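Local coordinates for protein SaTIE-TED (Staphylococcus aureus, PDB 6FX6) that probably attaches the bacterium covalently to host targets through an internal thioester, as the thioester domain of a cell-wall-anchored surface protein, at residues I20-A24 and K25-N29; D91-D94 and E95-I98; K70-A73 and L74-L78. All coordinates share one frame; numbering follows the deposited sequence.

Interaction 1: I20-A24 and K25-N29; sequences IVYSA and KDREN. With ACT (acetate ion), chain D; ACT (acetate ion), chain E.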
# COMPACT_ATOMS: atom_id res chain seq x y z
N ILE A 20 -21.33 -1.03 12.29
CA ILE A 20 -20.70 -0.50 13.50
C ILE A 20 -21.54 0.60 14.14
O ILE A 20 -22.38 1.23 13.49
CB ILE A 20 -19.30 0.11 13.22
CG1 ILE A 20 -19.36 1.13 12.07
CG2 ILE A 20 -18.30 -0.99 12.92
CD1 ILE A 20 -18.05 1.85 11.82
N VAL A 21 -21.31 0.81 15.43
CA VAL A 21 -21.71 2.02 16.12
C VAL A 21 -20.40 2.69 16.54
O VAL A 21 -19.65 2.11 17.33
CB VAL A 21 -22.60 1.73 17.35
CG1 VAL A 21 -22.92 3.03 18.10
CG2 VAL A 21 -23.87 1.01 16.93
N TYR A 22 -20.13 3.87 15.99
CA TYR A 22 -18.84 4.54 16.21
C TYR A 22 -18.96 6.03 16.46
O TYR A 22 -19.98 6.65 16.17
CB TYR A 22 -17.92 4.28 15.02
CG TYR A 22 -18.13 5.18 13.83
CD1 TYR A 22 -19.21 4.98 12.96
CD2 TYR A 22 -17.25 6.22 13.54
CE1 TYR A 22 -19.41 5.80 11.86
CE2 TYR A 22 -17.43 7.05 12.44
CZ TYR A 22 -18.51 6.84 11.60
OH TYR A 22 -18.69 7.65 10.50
N SER A 23 -17.88 6.58 17.01
CA SER A 23 -17.72 8.01 17.23
C SER A 23 -16.42 8.50 16.59
O SER A 23 -15.42 7.78 16.57
CB SER A 23 -17.72 8.32 18.73
OG SER A 23 -18.98 8.01 19.30
N ALA A 24 -16.46 9.71 16.05
CA ALA A 24 -15.31 10.33 15.41
C ALA A 24 -15.56 11.83 15.32
O ALA A 24 -16.46 12.26 14.60
CB ALA A 24 -15.10 9.74 14.03
N LYS A 25 -14.79 12.62 16.08
CA LYS A 25 -14.98 14.08 16.18
C LYS A 25 -16.40 14.40 16.71
O LYS A 25 -16.84 13.75 17.66
CB LYS A 25 -14.67 14.78 14.85
CG LYS A 25 -13.25 14.62 14.34
CD LYS A 25 -12.86 15.84 13.51
CE LYS A 25 -11.66 15.59 12.63
NZ LYS A 25 -11.39 16.81 11.81
N ASP A 26 -17.09 15.39 16.13
CA ASP A 26 -18.49 15.72 16.49
C ASP A 26 -19.49 14.57 16.28
O ASP A 26 -20.44 14.44 17.05
CB ASP A 26 -18.97 16.97 15.73
CG ASP A 26 -18.90 16.81 14.21
OD1 ASP A 26 -17.87 16.33 13.69
OD2 ASP A 26 -19.88 17.19 13.53
N ARG A 27 -19.27 13.74 15.26
CA ARG A 27 -20.10 12.56 15.02
C ARG A 27 -19.96 11.57 16.19
O ARG A 27 -18.90 10.96 16.35
CB ARG A 27 -19.72 11.88 13.70
CG ARG A 27 -20.53 10.64 13.36
CD ARG A 27 -20.19 10.11 11.97
NE ARG A 27 -20.81 10.91 10.92
CZ ARG A 27 -20.89 10.56 9.63
NH1 ARG A 27 -20.39 9.40 9.19
NH2 ARG A 27 -21.49 11.38 8.77
N GLU A 28 -21.01 11.46 17.00
CA GLU A 28 -21.04 10.60 18.18
C GLU A 28 -22.11 9.51 18.02
O GLU A 28 -23.22 9.80 17.57
CB GLU A 28 -21.35 11.42 19.43
CG GLU A 28 -20.22 12.32 19.90
CD GLU A 28 -20.63 13.27 21.03
OE1 GLU A 28 -21.80 13.69 21.07
OE2 GLU A 28 -19.76 13.60 21.86
N ASN A 29 -21.75 8.28 18.37
CA ASN A 29 -22.67 7.13 18.39
C ASN A 29 -23.54 7.03 17.13
O ASN A 29 -24.77 6.96 17.19
CB ASN A 29 -23.52 7.17 19.66
CG ASN A 29 -22.69 6.98 20.92
OD1 ASN A 29 -22.06 5.94 21.10
ND2 ASN A 29 -22.68 7.99 21.78
C ACT D . -23.33 14.20 11.66
O ACT D . -22.52 14.08 10.71
OXT ACT D . -24.27 15.03 11.63
CH3 ACT D . -23.16 13.34 12.87
C ACT E . -22.29 8.17 5.56
O ACT E . -21.87 7.06 5.17
OXT ACT E . -21.85 8.71 6.60
CH3 ACT E . -23.33 8.89 4.75
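NH1 of R27 meets the hydroxyl of Y22 at the side of a tight hairpin, where the two side chains pass at a slant. NH1 of R27 gives a hydrogen bond to OH of Y22 at 2.8 Å, with the hydroxyl oxygen close to the guanidinium plane. The extended start of the arginine, with CG opposite its backbone N (chi1 -180°), brings CD to the phenol, and the bend at chi3 (-77°) then turns the guanidinium toward the hydroxyl. CD of R27 lies obliquely to the ring, 3.7 Å from CZ of Y22, and the ring and guanidinium planes stand 72° apart. S23 makes the second side-chain bond: its OG accepts from N29 N at 2.9 Å, almost straight, and also bonds NE2 of H113.

The backbone part is a type II' turn from A24 to R27, with K25 and D26 at its corners. A24 N donates to R27 O at 2.8 Å, making these two an antiparallel hydrogen-bonded pair; next to it, CA of S23 sits 3.3 Å from the same R27 O in a CH...O contact.

Outside the hairpin, F30 makes a cation-pi contact with R27. Two acetates, probably from the crystallisation liquor, sit at the guanidinium edge: NH1 of R27 reaches OXT of one at 3.1 Å, while NH2 bonds the other only weakly. Y22 OH also bonds P50 O, so one hydroxyl ties the arginine to the segment around P50.

Interaction 2: D91-D94 and E95-I98; sequences DQSD and EQYI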
# COMPACT_ATOMS: atom_id res chain seq x y z
N ASP A 91 -8.15 -11.42 -0.72
CA ASP A 91 -9.56 -11.29 -0.36
C ASP A 91 -10.09 -9.91 -0.79
O ASP A 91 -9.70 -8.89 -0.23
CB ASP A 91 -9.71 -11.50 1.16
CG ASP A 91 -11.17 -11.55 1.63
OD1 ASP A 91 -12.09 -11.35 0.82
OD2 ASP A 91 -11.38 -11.79 2.84
N GLN A 92 -10.99 -9.91 -1.78
CA GLN A 92 -11.65 -8.69 -2.26
C GLN A 92 -13.08 -8.53 -1.71
O GLN A 92 -13.87 -7.74 -2.24
CB GLN A 92 -11.69 -8.69 -3.80
CG GLN A 92 -10.32 -8.61 -4.45
CD GLN A 92 -9.64 -7.29 -4.19
OE1 GLN A 92 -10.15 -6.23 -4.56
NE2 GLN A 92 -8.49 -7.33 -3.53
N SER A 93 -13.41 -9.25 -0.63
CA SER A 93 -14.76 -9.23 -0.09
C SER A 93 -15.13 -7.86 0.46
O SER A 93 -14.27 -7.08 0.85
CB SER A 93 -14.95 -10.28 1.02
OG SER A 93 -14.17 -9.99 2.18
N ASP A 94 -16.43 -7.60 0.48
CA ASP A 94 -17.00 -6.43 1.14
C ASP A 94 -16.49 -6.29 2.58
O ASP A 94 -16.21 -5.19 3.03
CB ASP A 94 -18.54 -6.52 1.16
CG ASP A 94 -19.16 -6.40 -0.23
OD1 ASP A 94 -18.49 -5.94 -1.19
OD2 ASP A 94 -20.35 -6.76 -0.37
N GLU A 95 -16.35 -7.42 3.27
CA GLU A 95 -15.83 -7.43 4.63
C GLU A 95 -14.38 -6.93 4.71
O GLU A 95 -14.05 -6.16 5.60
CB GLU A 95 -15.96 -8.84 5.25
CG GLU A 95 -17.39 -9.26 5.59
CD GLU A 95 -18.22 -9.75 4.39
OE1 GLU A 95 -17.68 -9.84 3.26
OE2 GLU A 95 -19.41 -10.05 4.59
N GLN A 96 -13.52 -7.35 3.77
CA GLN A 96 -12.13 -6.84 3.72
C GLN A 96 -12.07 -5.35 3.44
O GLN A 96 -11.29 -4.64 4.09
CB GLN A 96 -11.26 -7.55 2.66
CG GLN A 96 -10.33 -8.63 3.17
CD GLN A 96 -9.42 -8.22 4.31
OE1 GLN A 96 -9.54 -8.75 5.41
NE2 GLN A 96 -8.51 -7.31 4.06
N TYR A 97 -12.84 -4.88 2.46
CA TYR A 97 -12.92 -3.45 2.17
C TYR A 97 -13.32 -2.66 3.41
O TYR A 97 -12.71 -1.64 3.73
CB TYR A 97 -13.90 -3.13 1.04
CG TYR A 97 -13.98 -1.65 0.78
CD1 TYR A 97 -13.10 -1.03 -0.10
CD2 TYR A 97 -14.89 -0.86 1.46
CE1 TYR A 97 -13.15 0.34 -0.32
CE2 TYR A 97 -14.94 0.51 1.26
CZ TYR A 97 -14.08 1.11 0.38
OH TYR A 97 -14.16 2.47 0.19
N ILE A 98 -14.37 -3.13 4.09
CA ILE A 98 -14.86 -2.47 5.31
C ILE A 98 -13.79 -2.47 6.39
O ILE A 98 -13.55 -1.44 7.02
CB ILE A 98 -16.16 -3.14 5.82
CG1 ILE A 98 -17.32 -2.79 4.89
CG2 ILE A 98 -16.51 -2.67 7.23
CD1 ILE A 98 -18.58 -3.59 5.14
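S93 and Q96 make the central bond here: OG of S93 accepts from Q96 N at 3.1 Å, capping one of the first backbone N-H groups of the helix. The serine oxygen stands between its own backbone N and carbonyl carbon (chi1 66°), which turns it back over the start of the helix. OE1 of E95 comes within 3.6 Å of CB of S93, a van der Waals contact; the other carboxylate oxygen of E95 forms a salt bridge with K15. Below the cap the ordinary helical pattern takes over, with Y97 N bonded to S93 O and I98 N to D94 O.

The arrangement is a serine N-cap on helix 94-107, preceded by an Asx turn in which OD1 of D91 accepts from S93 N at 2.9 Å. The same OD1 of D91 also takes the hydrogen of S93 OG at 2.8 Å. Both donors come from one face of the carboxylate, the hydroxyl on the syn side. With its proton committed to D91, the serine oxygen is oriented to accept from Q96.

The other oxygen, OD2 of D91, rests 3.3 Å from CG of Q96, where the two side chains pass at a slant with carboxylate and amide planes 43° apart. Further out, R124 on helix 121-134 forms a salt bridge with D91 OD2, and the Q96 amide reaches across through NE2 to G85 O near the end of helix 72-87.

Interaction 3: K70-A73 and L74-L78; sequences KDQA and LRNKL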
# COMPACT_ATOMS: atom_id res chain seq x y z
N LYS A 70 0.20 16.52 6.72
CA LYS A 70 1.61 16.89 6.71
C LYS A 70 2.53 15.72 7.07
O LYS A 70 3.57 15.52 6.42
CB LYS A 70 1.87 18.05 7.68
CG LYS A 70 1.28 19.38 7.24
CD LYS A 70 1.69 20.51 8.17
CE LYS A 70 1.92 21.82 7.43
NZ LYS A 70 2.60 22.83 8.30
N ASP A 71 2.15 14.95 8.09
CA ASP A 71 2.98 13.86 8.63
C ASP A 71 3.17 12.73 7.61
O ASP A 71 2.21 12.05 7.23
CB ASP A 71 2.37 13.32 9.93
CG ASP A 71 3.33 12.42 10.71
OD1 ASP A 71 4.26 12.96 11.36
OD2 ASP A 71 3.15 11.19 10.68
N GLN A 72 4.42 12.53 7.18
CA GLN A 72 4.75 11.55 6.14
C GLN A 72 4.57 10.10 6.60
O GLN A 72 4.14 9.26 5.81
CB GLN A 72 6.17 11.77 5.60
CG GLN A 72 6.55 10.87 4.43
CD GLN A 72 7.73 11.37 3.61
OE1 GLN A 72 8.49 12.25 4.03
NE2 GLN A 72 7.90 10.80 2.42
N ALA A 73 4.90 9.81 7.86
CA ALA A 73 4.70 8.47 8.43
C ALA A 73 3.23 8.05 8.39
O ALA A 73 2.92 6.89 8.12
CB ALA A 73 5.24 8.40 9.85
N LEU A 74 2.33 9.00 8.66
CA LEU A 74 0.89 8.78 8.53
C LEU A 74 0.50 8.55 7.07
O LEU A 74 -0.19 7.58 6.76
CB LEU A 74 0.10 9.96 9.12
CG LEU A 74 -1.43 9.93 9.05
CD1 LEU A 74 -1.99 8.65 9.66
CD2 LEU A 74 -2.03 11.15 9.73
N ARG A 75 0.94 9.44 6.17
CA ARG A 75 0.69 9.28 4.73
C ARG A 75 1.17 7.93 4.22
O ARG A 75 0.45 7.27 3.46
CB ARG A 75 1.38 10.38 3.91
CG ARG A 75 0.67 11.72 3.91
CD ARG A 75 1.07 12.55 2.69
NE ARG A 75 2.52 12.59 2.48
CZ ARG A 75 3.39 13.34 3.15
NH1 ARG A 75 3.00 14.16 4.13
NH2 ARG A 75 4.69 13.26 2.85
N ASN A 76 2.37 7.53 4.63
CA ASN A 76 2.91 6.20 4.33
C ASN A 76 2.00 5.11 4.85
O ASN A 76 1.60 4.24 4.09
CB ASN A 76 4.32 6.01 4.91
CG ASN A 76 5.42 6.34 3.91
OD1 ASN A 76 6.25 7.21 4.15
ND2 ASN A 76 5.43 5.62 2.79
N LYS A 77 1.66 5.18 6.13
CA LYS A 77 0.84 4.13 6.76
C LYS A 77 -0.54 4.00 6.08
O LYS A 77 -0.99 2.89 5.82
CB LYS A 77 0.69 4.35 8.27
CG LYS A 77 0.33 3.09 9.03
CD LYS A 77 0.76 3.15 10.49
CE LYS A 77 0.68 1.79 11.16
NZ LYS A 77 1.32 1.78 12.51
N LEU A 78 -1.17 5.13 5.78
CA LEU A 78 -2.47 5.12 5.09
C LEU A 78 -2.41 4.40 3.73
O LEU A 78 -3.34 3.67 3.39
CB LEU A 78 -3.02 6.54 4.92
CG LEU A 78 -3.42 7.26 6.21
CD1 LEU A 78 -3.54 8.76 5.96
CD2 LEU A 78 -4.72 6.72 6.78
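Helix 72-87 starts at an aspartate N-cap, where D71 turns its carboxylate back to meet L74. OD2 of D71 accepts from L74 N at 3.1 Å, approached on the anti side of the carboxylate and 24° out of its plane. The acid gets there with CG opposite its backbone N (chi1 -167°), and the same OD2 of D71 lies 3.6 Å from CB of L74. Main-chain bonds follow at once: R75 N to D71 O, N76 N to Q72 O and K77 N to A73 O.

R75 folds back over this first turn. Its chain bends at chi3 and turns again at chi4, and one guanidinium face lies over CA of Q72, toward the rim of the group, while NH2 of R75 comes 3.4 Å from CG of Q72. At the edge, NH1 of R75 reaches K70 O at 2.7 Å, a weak bond because its angle is only 129°, and it also bonds F69 O just upstream.

D71 thus supplies an acceptor that the helix itself cannot provide for L74 N, and its negative charge probably suits the helix dipole. R75, through F69 O and weakly K70 O, ties the incoming chain to the first turn.

How the interactions relate
Along the chain the order is interaction 1, interaction 3, interaction 2, and the three form a wide triangle with centres 22 to 23 Å apart and no direct touch. Interaction 1 is the hairpin end of strand 20-24 in the large antiparallel sheet. Interactions 3 and 2 are the starts of two consecutive helices, 72-87 and 94-107, each capped by an acidic or hydroxyl side chain. These helices pack antiparallel: L78 touches I104, and Q96 reaches back to G85. Helix 94-107 links all three regions, since W105 meets the ring of Y22. The contacts therefore lie at separate places in one sheet-and-helix body, the thioester domain.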